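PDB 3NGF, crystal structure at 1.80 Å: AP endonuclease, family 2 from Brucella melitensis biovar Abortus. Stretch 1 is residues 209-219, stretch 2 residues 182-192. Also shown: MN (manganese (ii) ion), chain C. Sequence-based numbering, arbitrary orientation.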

# COMPACT_ATOMS: atom_id res chain seq x y z
N HIS A 209 -3.50 -5.91 -3.26
CA HIS A 209 -2.74 -4.83 -3.84
C HIS A 209 -1.30 -5.32 -3.93
O HIS A 209 -0.86 -6.14 -3.12
CB HIS A 209 -2.84 -3.55 -3.01
CG HIS A 209 -2.32 -2.34 -3.72
ND1 HIS A 209 -2.80 -1.92 -4.94
CD2 HIS A 209 -1.33 -1.47 -3.39
CE1 HIS A 209 -2.12 -0.86 -5.34
NE2 HIS A 209 -1.23 -0.55 -4.41
N VAL A 210 -0.62 -4.81 -4.94
CA VAL A 210 0.77 -5.13 -5.23
C VAL A 210 1.47 -3.78 -5.42
O VAL A 210 0.90 -2.83 -5.94
CB VAL A 210 0.91 -6.02 -6.48
CG1 VAL A 210 2.41 -6.22 -6.86
CG2 VAL A 210 0.20 -7.36 -6.28
N GLN A 211 2.71 -3.70 -4.97
CA GLN A 211 3.58 -2.56 -5.22
C GLN A 211 4.92 -3.06 -5.74
O GLN A 211 5.31 -4.21 -5.50
CB GLN A 211 3.79 -1.74 -3.96
CG GLN A 211 2.54 -0.94 -3.55
CD GLN A 211 2.70 -0.31 -2.20
OE1 GLN A 211 3.22 -0.93 -1.29
NE2 GLN A 211 2.29 0.95 -2.08
N ILE A 212 5.59 -2.18 -6.50
CA ILE A 212 6.88 -2.47 -7.13
C ILE A 212 7.90 -1.33 -7.02
O ILE A 212 7.55 -0.14 -6.96
CB ILE A 212 6.72 -2.87 -8.63
CG1 ILE A 212 6.23 -1.70 -9.49
CG2 ILE A 212 5.81 -4.11 -8.77
CD1 ILE A 212 6.22 -1.98 -11.02
N ALA A 213 9.18 -1.72 -7.00
CA ALA A 213 10.30 -0.81 -7.03
C ALA A 213 11.54 -1.68 -7.26
O ALA A 213 11.56 -2.87 -6.87
CB ALA A 213 10.43 0.00 -5.70
N SER A 214 12.57 -1.12 -7.88
CA SER A 214 13.80 -1.89 -8.08
C SER A 214 14.42 -2.33 -6.75
O SER A 214 14.31 -1.63 -5.74
CB SER A 214 14.84 -1.10 -8.92
OG SER A 214 15.45 -0.07 -8.19
N VAL A 215 15.08 -3.48 -6.79
CA VAL A 215 15.83 -4.00 -5.65
C VAL A 215 17.31 -4.06 -6.09
O VAL A 215 17.60 -4.62 -7.13
CB VAL A 215 15.30 -5.39 -5.22
CG1 VAL A 215 16.17 -5.95 -4.07
CG2 VAL A 215 13.83 -5.33 -4.81
N PRO A 216 18.23 -3.52 -5.29
CA PRO A 216 18.01 -2.99 -3.95
C PRO A 216 17.75 -1.47 -3.83
O PRO A 216 17.49 -0.99 -2.71
CB PRO A 216 19.31 -3.34 -3.24
CG PRO A 216 20.35 -3.14 -4.32
CD PRO A 216 19.68 -3.66 -5.57
N ASP A 217 17.85 -0.71 -4.91
CA ASP A 217 17.92 0.75 -4.75
C ASP A 217 16.60 1.54 -4.81
O ASP A 217 16.61 2.75 -4.66
CB ASP A 217 18.93 1.34 -5.71
CG ASP A 217 20.34 0.92 -5.37
OD1 ASP A 217 20.69 0.93 -4.16
OD2 ASP A 217 21.07 0.57 -6.29
N ARG A 218 15.51 0.82 -5.01
CA ARG A 218 14.13 1.35 -4.88
C ARG A 218 13.83 2.44 -5.90
O ARG A 218 13.22 3.45 -5.59
CB ARG A 218 13.86 1.79 -3.44
CG ARG A 218 12.40 1.66 -3.03
CD ARG A 218 12.18 1.96 -1.55
NE ARG A 218 10.80 1.63 -1.17
CZ ARG A 218 10.33 1.66 0.08
NH1 ARG A 218 11.10 2.06 1.09
NH2 ARG A 218 9.08 1.32 0.31
N HIS A 219 14.25 2.19 -7.14
CA HIS A 219 14.01 3.09 -8.26
C HIS A 219 13.06 2.43 -9.29
O HIS A 219 12.37 1.45 -8.98
CB HIS A 219 15.33 3.53 -8.94
CG HIS A 219 16.34 4.16 -8.03
ND1 HIS A 219 16.04 5.21 -7.18
CD2 HIS A 219 17.67 3.94 -7.89
CE1 HIS A 219 17.13 5.56 -6.52
NE2 HIS A 219 18.14 4.82 -6.94
MN MN C . 4.98 -0.36 0.07
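Stretch 2 (182-192) VQLDLYHAQIM

Manganese ties the two stretches together: Asp185 OD2 binds MN at 2.2 Å and Gln211 OE1 binds it at 2.3 Å, with two waters and atoms from elsewhere in the structure completing the shell. The shared metal explains why Asp185 OD2 and Gln211 OE1 lie 3.2 Å apart without a hydrogen bond. Gln211 OE1 also accepts from Gln183 NE2 at 3.0 Å, on the same face of the sheet. Strand 182-185 runs parallel to the strand that includes His209, Val210 and Gln211, their directions 20° apart and their axes approaching to 4.5 Å. Leu184 sits opposite Val210 and Asp185 opposite Gln211. The backbone ladder alternates as parallel pairing requires: Leu184 N donates to His209 O (2.9 Å), Gln211 N to Leu184 O (3.0 Å), and Leu186 N to Gln211 O (2.9 Å), the last nearly straight at 174°. Val210 CA adds a CA-H...O contact to Leu184 O at 3.1 Å.

After Asp185 the chain turns into helix 186-192, which crosses that strand at -74°, with 7.3 Å between axes. Asp185 OD1 caps the helix through weak bonds from Tyr187 N (3.1 Å) and His188 N (3.5 Å), so one carboxylate serves both metal and helix. A water bridges Asp185 OD2 and Arg218 NH2, 3.0 Å from each.

Tyr187 is the most heavily covered residue of the contact. Arg218 lies over one face of its ring, with Arg218 CG 3.8 Å from the Tyr187 ring centroid and Arg218 NE 3.6 Å from Tyr187 CE2. Ser214 O meets the ring edge, 3.3 Å from Tyr187 CD1, and Val215 CG2 packs 3.7 Å from Tyr187 CD1. A second water donates to both Tyr187 OH (2.8 Å) and Pro216 O (2.7 Å). Farther along the helix, Val215 CG1 reaches Ile191 CG1 at 4.2 Å; beside the strands, Val210 CG1 touches Leu186 CD1 at 4.0 Å.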

# COMPACT_ATOMS: atom_id res chain seq x y z
N VAL A 182 -3.59 -9.03 2.34
CA VAL A 182 -2.20 -8.60 2.37
C VAL A 182 -1.93 -7.62 1.22
O VAL A 182 -2.47 -7.76 0.11
CB VAL A 182 -1.28 -9.81 2.23
CG1 VAL A 182 0.24 -9.38 2.20
CG2 VAL A 182 -1.52 -10.80 3.39
N GLN A 183 -1.14 -6.60 1.53
CA GLN A 183 -0.58 -5.70 0.53
C GLN A 183 0.84 -6.22 0.22
O GLN A 183 1.72 -6.17 1.07
CB GLN A 183 -0.53 -4.29 1.10
CG GLN A 183 0.05 -3.21 0.17
CD GLN A 183 -0.17 -1.83 0.71
OE1 GLN A 183 -1.17 -1.55 1.35
NE2 GLN A 183 0.77 -0.93 0.44
N LEU A 184 1.01 -6.77 -0.98
CA LEU A 184 2.25 -7.43 -1.40
C LEU A 184 3.15 -6.44 -2.16
O LEU A 184 2.96 -6.21 -3.37
CB LEU A 184 1.89 -8.62 -2.30
CG LEU A 184 3.00 -9.43 -2.95
CD1 LEU A 184 4.02 -9.90 -1.91
CD2 LEU A 184 2.44 -10.62 -3.78
N ASP A 185 4.07 -5.81 -1.44
CA ASP A 185 5.09 -4.93 -2.03
C ASP A 185 6.31 -5.82 -2.34
O ASP A 185 6.95 -6.41 -1.43
CB ASP A 185 5.38 -3.79 -1.04
CG ASP A 185 6.41 -2.79 -1.54
OD1 ASP A 185 7.31 -3.18 -2.27
OD2 ASP A 185 6.36 -1.59 -1.15
N LEU A 186 6.57 -5.98 -3.64
CA LEU A 186 7.55 -6.99 -4.07
C LEU A 186 8.96 -6.57 -3.72
O LEU A 186 9.89 -7.40 -3.62
CB LEU A 186 7.38 -7.29 -5.57
CG LEU A 186 6.10 -8.03 -5.92
CD1 LEU A 186 5.92 -8.07 -7.43
CD2 LEU A 186 6.09 -9.46 -5.31
N TYR A 187 9.15 -5.27 -3.55
CA TYR A 187 10.43 -4.75 -3.04
C TYR A 187 10.69 -5.34 -1.63
O TYR A 187 11.77 -5.90 -1.34
CB TYR A 187 10.38 -3.20 -3.05
CG TYR A 187 11.51 -2.52 -2.32
CD1 TYR A 187 12.73 -2.30 -2.93
CD2 TYR A 187 11.35 -2.09 -1.01
CE1 TYR A 187 13.79 -1.68 -2.24
CE2 TYR A 187 12.37 -1.45 -0.33
CZ TYR A 187 13.59 -1.28 -0.93
OH TYR A 187 14.59 -0.65 -0.21
N HIS A 188 9.70 -5.22 -0.75
CA HIS A 188 9.85 -5.76 0.60
C HIS A 188 9.94 -7.30 0.59
O HIS A 188 10.70 -7.87 1.35
CB HIS A 188 8.69 -5.29 1.48
CG HIS A 188 8.65 -3.80 1.72
ND1 HIS A 188 9.75 -3.07 2.12
CD2 HIS A 188 7.61 -2.94 1.70
CE1 HIS A 188 9.39 -1.81 2.31
NE2 HIS A 188 8.10 -1.70 2.03
N ALA A 189 9.14 -7.95 -0.26
CA ALA A 189 9.07 -9.41 -0.33
C ALA A 189 10.41 -9.96 -0.81
O ALA A 189 10.89 -10.97 -0.30
CB ALA A 189 7.97 -9.85 -1.26
N GLN A 190 11.02 -9.28 -1.78
CA GLN A 190 12.34 -9.74 -2.27
C GLN A 190 13.47 -9.60 -1.24
O GLN A 190 14.39 -10.45 -1.20
CB GLN A 190 12.67 -9.01 -3.58
CG GLN A 190 14.03 -9.30 -4.19
CD GLN A 190 14.31 -10.77 -4.40
OE1 GLN A 190 13.40 -11.62 -4.38
NE2 GLN A 190 15.59 -11.10 -4.61
N ILE A 191 13.44 -8.54 -0.44
CA ILE A 191 14.44 -8.27 0.58
C ILE A 191 14.33 -9.26 1.74
O ILE A 191 15.35 -9.75 2.23
CB ILE A 191 14.39 -6.78 1.07
CG1 ILE A 191 14.84 -5.86 -0.06
CG2 ILE A 191 15.24 -6.54 2.31
CD1 ILE A 191 14.51 -4.38 0.16
N MET A 192 13.10 -9.56 2.17
CA MET A 192 12.88 -10.40 3.36
C MET A 192 12.70 -11.89 3.10
O MET A 192 13.12 -12.73 3.93
CB MET A 192 11.65 -9.88 4.12
CG MET A 192 11.80 -8.47 4.66
SD MET A 192 13.27 -8.25 5.66
CE MET A 192 13.03 -9.48 6.97
O HOH W 1 8.43 0.13 -2.38
O HOH W 2 17.08 -1.98 -0.21
O HOH W 3 6.47 0.48 1.56
O HOH W 4 3.36 1.04 1.30